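Local coordinates for MSHA biogenesis protein MshE (Vibrio cholerae, PDB 5HTL) that binds the bacterial second messenger cyclic di-GMP with high affinity through its MshEN domain and probably takes part in building the MSHA pilus, at residues A[91-96]-A[139-144]; A[99-104]-A[126-131]. One frame throughout, in Å; residues are numbered along the deposited sequence.

In the fold
Both contacts share the three-stranded mixed sheet, in which 101-106 is the central strand, antiparallel to 92-98 and parallel to 126-131. Contact 2 pairs two of these strands by their backbones, whereas contact 1 sets side chains of helix 134-144 against the backbone and Leu93 of strand 92-98, an outer strand within this chain. Contact 1 is small, buried and mostly apolar, at 226 Å²; contact 2 covers 524 Å², is only partly buried, and puts phenylalanines on one sheet face and a salt bridge on the other, beside a second subunit. Their centres lie about 13 Å apart, joined through Arg103, whose backbone probably hydrogen-bonds with Ile95 and Gly96 at a classic beta bulge.

Contact 1: A[91-96]-A[139-144]; sequences RALVIG and DGFDRY
The Phe141 ring meets strand 92-98 with its edge: Arg91 CA, Ala92 N, Ala92 O and Leu93 CD1 all lie near its plane. Phe141 CE2 comes to 3.4 Å from Ala92 O. Leu93 CD1 reaches the same rim, 4.0 Å from Phe141 CD2, the two side chains sliding past each other in opposite directions. The other methyl, Leu93 CD2, approaches the Tyr144 ring obliquely, 4.0 Å from Tyr144 CD2, with the side chains crossing at about a right angle. Leu93 CG stands anti to the backbone N (chi1 -178°); from it CD1 goes to Phe141 and CD2 to Tyr144. Over one face of the Tyr144 ring, above its centre, sits Arg143 CG, while Arg143 NH2 gives a hydrogen bond to Tyr144 OH at 3.2 Å in the guanidinium plane. Ala87 and Arg88 of helix 84-90 also touch Phe141. A Schellman motif ends that helix, with Arg91 as its C-prime residue, and the Arg91 guanidinium forms a salt bridge with Glu134. Helix 134-144 therefore meets the strand by apolar side chains and by a ring edge against a backbone carbonyl, with charged pairs Arg91-Glu134 and Arg88-Asp142 tying it to helix 84-90 and the turn that follows.

Contact 2: A[99-104]-A[126-131]; sequences GDTLRI and GFEFVI
Arg103 and Glu128 face each other on neighbouring strands, and Arg103 NH2 lies 2.9 Å from Glu128 OE2 in a salt bridge whose hydrogen bond is weak, bent to 128° at the hydrogen. The guanidinium and carboxylate planes are turned 81° apart. Arg103 bends at chi3 (-66°), turning NE off the line of the chain, while Glu128 runs extended beyond CG to meet NH2. The other carboxylate oxygen, Glu128 OE1, rests 3.5 Å from Thr101 CG2. On the face of Leu102 and Ile104, Ile104 CD1 sits over one face of the Phe127 ring, a CH-pi contact 4.1 Å from the ring centroid, and Phe129 CD1 packs 4.2 Å from Ile104 CB. Five backbone hydrogen bonds position these groups, running from Gly126 N to Asp100 O at 2.9 Å through to Val130 N to Ile104 O at 3.0 Å. Farther out, Leu118 of helix 112-121 covers Ile104 and Phe129, and Leu119 touches Phe127. Across the polar face, Thr35 of the second subunit packs on Arg103, and its Arg38 makes a long, weak ion pair with Glu128. Two parallel strands with a helix between them in the chain and against one face form a beta-alpha-beta crossover within the MshEN domain.

Contact 1: A[91-96]-A[139-144]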
loop_
_atom_site.group_PDB
_atom_site.type_symbol
_atom_site.label_atom_id
_atom_site.label_comp_id
_atom_site.label_asym_id
_atom_site.label_seq_id
_atom_site.Cartn_x
_atom_site.Cartn_y
_atom_site.Cartn_z
ATOM N N ARG A 91 0.162 -1.939 -17.721
ATOM C CA ARG A 91 0.693 -0.630 -17.322
ATOM C C ARG A 91 1.368 -0.718 -15.950
ATOM O O ARG A 91 1.031 0.014 -15.013
ATOM C CB ARG A 91 -0.384 0.457 -17.395
ATOM C CG ARG A 91 -0.955 0.624 -18.817
ATOM C CD ARG A 91 -2.107 1.621 -18.842
ATOM N NE ARG A 91 -3.251 1.117 -18.094
ATOM C CZ ARG A 91 -4.303 1.851 -17.742
ATOM N NH1 ARG A 91 -4.369 3.128 -18.094
ATOM N NH2 ARG A 91 -5.288 1.304 -17.050
ATOM N N ALA A 92 2.340 -1.620 -15.864
ATOM C CA ALA A 92 3.041 -1.939 -14.617
ATOM C C ALA A 92 4.512 -2.113 -14.921
ATOM O O ALA A 92 4.868 -2.727 -15.919
ATOM C CB ALA A 92 2.481 -3.216 -14.022
ATOM N N LEU A 93 5.366 -1.566 -14.066
ATOM C CA LEU A 93 6.814 -1.675 -14.220
ATOM C C LEU A 93 7.443 -2.114 -12.912
ATOM O O LEU A 93 7.245 -1.477 -11.879
ATOM C CB LEU A 93 7.403 -0.319 -14.618
ATOM C CG LEU A 93 8.916 -0.237 -14.864
ATOM C CD1 LEU A 93 9.242 -0.983 -16.142
ATOM C CD2 LEU A 93 9.399 1.203 -14.977
ATOM N N VAL A 94 8.209 -3.198 -12.951
ATOM C CA VAL A 94 8.966 -3.640 -11.788
ATOM C C VAL A 94 10.204 -2.764 -11.638
ATOM O O VAL A 94 11.064 -2.736 -12.524
ATOM C CB VAL A 94 9.431 -5.097 -11.940
ATOM C CG1 VAL A 94 10.143 -5.551 -10.672
ATOM C CG2 VAL A 94 8.249 -5.997 -12.249
ATOM N N ILE A 95 10.267 -2.008 -10.543
ATOM C CA ILE A 95 11.361 -1.057 -10.334
ATOM C C ILE A 95 12.289 -1.443 -9.192
ATOM O O ILE A 95 13.328 -0.821 -8.996
ATOM C CB ILE A 95 10.847 0.394 -10.117
ATOM C CG1 ILE A 95 10.012 0.498 -8.839
ATOM C CG2 ILE A 95 10.056 0.873 -11.339
ATOM C CD1 ILE A 95 9.629 1.948 -8.449
ATOM N N GLY A 96 11.916 -2.469 -8.445
ATOM C CA GLY A 96 12.765 -2.940 -7.369
ATOM C C GLY A 96 12.538 -4.406 -7.101
ATOM O O GLY A 96 11.416 -4.898 -7.243
ATOM N N ASP A 139 7.182 5.999 -21.015
ATOM C CA ASP A 139 8.572 6.399 -21.221
ATOM C C ASP A 139 9.509 5.382 -20.572
ATOM O O ASP A 139 10.556 5.055 -21.120
ATOM C CB ASP A 139 8.846 7.787 -20.644
ATOM C CG ASP A 139 8.231 8.900 -21.461
ATOM O OD1 ASP A 139 8.076 10.013 -20.908
ATOM O OD2 ASP A 139 7.912 8.675 -22.648
ATOM N N GLY A 140 9.126 4.879 -19.400
ATOM C CA GLY A 140 9.901 3.863 -18.715
ATOM C C GLY A 140 10.027 2.591 -19.533
ATOM O O GLY A 140 11.125 2.051 -19.670
ATOM N N PHE A 141 8.920 2.109 -20.098
ATOM C CA PHE A 141 8.956 0.928 -20.970
ATOM C C PHE A 141 9.945 1.108 -22.117
ATOM O O PHE A 141 10.672 0.178 -22.466
ATOM C CB PHE A 141 7.563 0.625 -21.541
ATOM C CG PHE A 141 6.520 0.330 -20.493
ATOM C CD1 PHE A 141 5.199 0.711 -20.702
ATOM C CD2 PHE A 141 6.852 -0.326 -19.314
ATOM C CE1 PHE A 141 4.216 0.450 -19.742
ATOM C CE2 PHE A 141 5.872 -0.586 -18.345
ATOM C CZ PHE A 141 4.559 -0.200 -18.568
ATOM N N ASP A 142 9.961 2.302 -22.696
ATOM C CA ASP A 142 10.825 2.596 -23.838
ATOM C C ASP A 142 12.292 2.636 -23.423
ATOM O O ASP A 142 13.193 2.326 -24.212
ATOM C CB ASP A 142 10.415 3.930 -24.468
ATOM C CG ASP A 142 9.019 3.893 -25.056
ATOM O OD1 ASP A 142 8.549 2.786 -25.397
ATOM O OD2 ASP A 142 8.392 4.967 -25.184
ATOM N N ARG A 143 12.505 2.999 -22.165
ATOM C CA ARG A 143 13.818 3.249 -21.588
ATOM C C ARG A 143 14.474 1.977 -21.058
ATOM O O ARG A 143 15.685 1.772 -21.219
ATOM C CB ARG A 143 13.646 4.263 -20.447
ATOM C CG ARG A 143 14.890 4.653 -19.688
ATOM C CD ARG A 143 14.675 5.989 -18.982
ATOM N NE ARG A 143 13.995 5.869 -17.689
ATOM C CZ ARG A 143 12.833 6.444 -17.383
ATOM N NH1 ARG A 143 12.195 7.184 -18.275
ATOM N NH2 ARG A 143 12.306 6.274 -16.179
ATOM N N TYR A 144 13.670 1.117 -20.438
ATOM C CA TYR A 144 14.196 -0.019 -19.694
ATOM C C TYR A 144 14.094 -1.368 -20.404
ATOM O O TYR A 144 14.691 -2.347 -19.953
ATOM C CB TYR A 144 13.530 -0.105 -18.322
ATOM C CG TYR A 144 13.808 1.096 -17.445
ATOM C CD1 TYR A 144 15.105 1.404 -17.050
ATOM C CD2 TYR A 144 12.780 1.926 -17.015
ATOM C CE1 TYR A 144 15.369 2.504 -16.251
ATOM C CE2 TYR A 144 13.036 3.028 -16.218
ATOM C CZ TYR A 144 14.331 3.311 -15.839
ATOM O OH TYR A 144 14.586 4.407 -15.041
#

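Contact 2: A[99-104]-A[126-131]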
loop_
_atom_site.group_PDB
_atom_site.type_symbol
_atom_site.label_atom_id
_atom_site.label_comp_id
_atom_site.label_asym_id
_atom_site.label_seq_id
_atom_site.Cartn_x
_atom_site.Cartn_y
_atom_site.Cartn_z
ATOM N N GLY A 99 14.841 -9.896 -2.125
ATOM C CA GLY A 99 14.281 -11.153 -1.661
ATOM C C GLY A 99 13.109 -11.511 -2.555
ATOM O O GLY A 99 13.220 -11.407 -3.778
ATOM N N ASP A 100 11.986 -11.906 -1.960
ATOM C CA ASP A 100 10.806 -12.236 -2.758
ATOM C C ASP A 100 9.832 -11.068 -2.844
ATOM O O ASP A 100 8.634 -11.285 -3.020
ATOM C CB ASP A 100 10.043 -13.435 -2.185
ATOM C CG ASP A 100 10.933 -14.417 -1.458
ATOM O OD1 ASP A 100 12.114 -14.563 -1.838
ATOM O OD2 ASP A 100 10.435 -15.053 -0.503
ATOM N N THR A 101 10.326 -9.842 -2.696
ATOM C CA THR A 101 9.453 -8.670 -2.766
ATOM C C THR A 101 9.806 -7.811 -3.967
ATOM O O THR A 101 10.980 -7.534 -4.214
ATOM C CB THR A 101 9.529 -7.813 -1.486
ATOM O OG1 THR A 101 9.148 -8.601 -0.354
ATOM C CG2 THR A 101 8.589 -6.622 -1.584
ATOM N N LEU A 102 8.786 -7.425 -4.733
ATOM C CA LEU A 102 8.962 -6.535 -5.871
ATOM C C LEU A 102 8.273 -5.217 -5.559
ATOM O O LEU A 102 7.180 -5.197 -4.997
ATOM C CB LEU A 102 8.317 -7.119 -7.129
ATOM C CG LEU A 102 8.785 -8.495 -7.590
ATOM C CD1 LEU A 102 8.055 -8.907 -8.867
ATOM C CD2 LEU A 102 10.258 -8.455 -7.850
ATOM N N ARG A 103 8.918 -4.123 -5.934
ATOM C CA ARG A 103 8.251 -2.842 -5.949
ATOM C C ARG A 103 7.776 -2.623 -7.376
ATOM O O ARG A 103 8.562 -2.689 -8.308
ATOM C CB ARG A 103 9.202 -1.729 -5.521
ATOM C CG ARG A 103 8.572 -0.335 -5.553
ATOM C CD ARG A 103 9.412 0.699 -4.817
ATOM N NE ARG A 103 9.438 0.389 -3.396
ATOM C CZ ARG A 103 10.489 -0.126 -2.765
ATOM N NH1 ARG A 103 11.624 -0.334 -3.419
ATOM N NH2 ARG A 103 10.407 -0.399 -1.470
ATOM N N ILE A 104 6.490 -2.328 -7.515
ATOM C CA ILE A 104 5.882 -2.211 -8.833
ATOM C C ILE A 104 5.165 -0.876 -8.972
ATOM O O ILE A 104 4.265 -0.554 -8.194
ATOM C CB ILE A 104 4.881 -3.361 -9.091
ATOM C CG1 ILE A 104 5.590 -4.721 -8.971
ATOM C CG2 ILE A 104 4.221 -3.211 -10.468
ATOM C CD1 ILE A 104 4.719 -5.912 -9.327
ATOM N N GLY A 126 5.902 -11.240 -3.854
ATOM C CA GLY A 126 4.892 -10.359 -3.296
ATOM C C GLY A 126 5.191 -8.952 -3.783
ATOM O O GLY A 126 6.280 -8.711 -4.311
ATOM N N PHE A 127 4.232 -8.041 -3.637
ATOM C CA PHE A 127 4.348 -6.717 -4.252
ATOM C C PHE A 127 4.199 -5.552 -3.278
ATOM O O PHE A 127 3.402 -5.594 -2.345
ATOM C CB PHE A 127 3.297 -6.522 -5.356
ATOM C CG PHE A 127 3.114 -7.706 -6.259
ATOM C CD1 PHE A 127 1.835 -8.116 -6.615
ATOM C CD2 PHE A 127 4.199 -8.391 -6.772
ATOM C CE1 PHE A 127 1.645 -9.202 -7.452
ATOM C CE2 PHE A 127 4.019 -9.483 -7.604
ATOM C CZ PHE A 127 2.739 -9.885 -7.946
ATOM N N GLU A 128 4.968 -4.499 -3.528
ATOM C CA GLU A 128 4.683 -3.192 -2.965
ATOM C C GLU A 128 4.310 -2.306 -4.144
ATOM O O GLU A 128 5.061 -2.245 -5.112
ATOM C CB GLU A 128 5.919 -2.618 -2.270
ATOM C CG GLU A 128 6.465 -3.444 -1.118
ATOM C CD GLU A 128 7.707 -2.816 -0.512
ATOM O OE1 GLU A 128 8.538 -3.557 0.053
ATOM O OE2 GLU A 128 7.857 -1.579 -0.614
ATOM N N PHE A 129 3.171 -1.619 -4.058
ATOM C CA PHE A 129 2.691 -0.794 -5.171
ATOM C C PHE A 129 2.950 0.687 -4.967
ATOM O O PHE A 129 2.836 1.211 -3.858
ATOM C CB PHE A 129 1.189 -0.992 -5.416
ATOM C CG PHE A 129 0.818 -2.376 -5.861
ATOM C CD1 PHE A 129 1.219 -2.856 -7.096
ATOM C CD2 PHE A 129 0.050 -3.193 -5.044
ATOM C CE1 PHE A 129 0.863 -4.139 -7.510
ATOM C CE2 PHE A 129 -0.303 -4.468 -5.447
ATOM C CZ PHE A 129 0.105 -4.939 -6.679
ATOM N N VAL A 130 3.289 1.361 -6.056
ATOM C CA VAL A 130 3.378 2.810 -6.090
ATOM C C VAL A 130 2.692 3.273 -7.368
ATOM O O VAL A 130 2.516 2.496 -8.305
ATOM C CB VAL A 130 4.842 3.311 -6.022
ATOM C CG1 VAL A 130 5.559 2.757 -4.781
ATOM C CG2 VAL A 130 5.611 2.940 -7.269
ATOM N N ILE A 131 2.257 4.519 -7.393
ATOM C CA ILE A 131 1.580 5.059 -8.564
ATOM C C ILE A 131 2.486 6.046 -9.316
ATOM O O ILE A 131 3.258 6.804 -8.703
ATOM C CB ILE A 131 0.202 5.688 -8.174
ATOM C CG1 ILE A 131 -0.633 6.008 -9.418
ATOM C CG2 ILE A 131 0.373 6.924 -7.310
ATOM C CD1 ILE A 131 -2.069 6.411 -9.101
#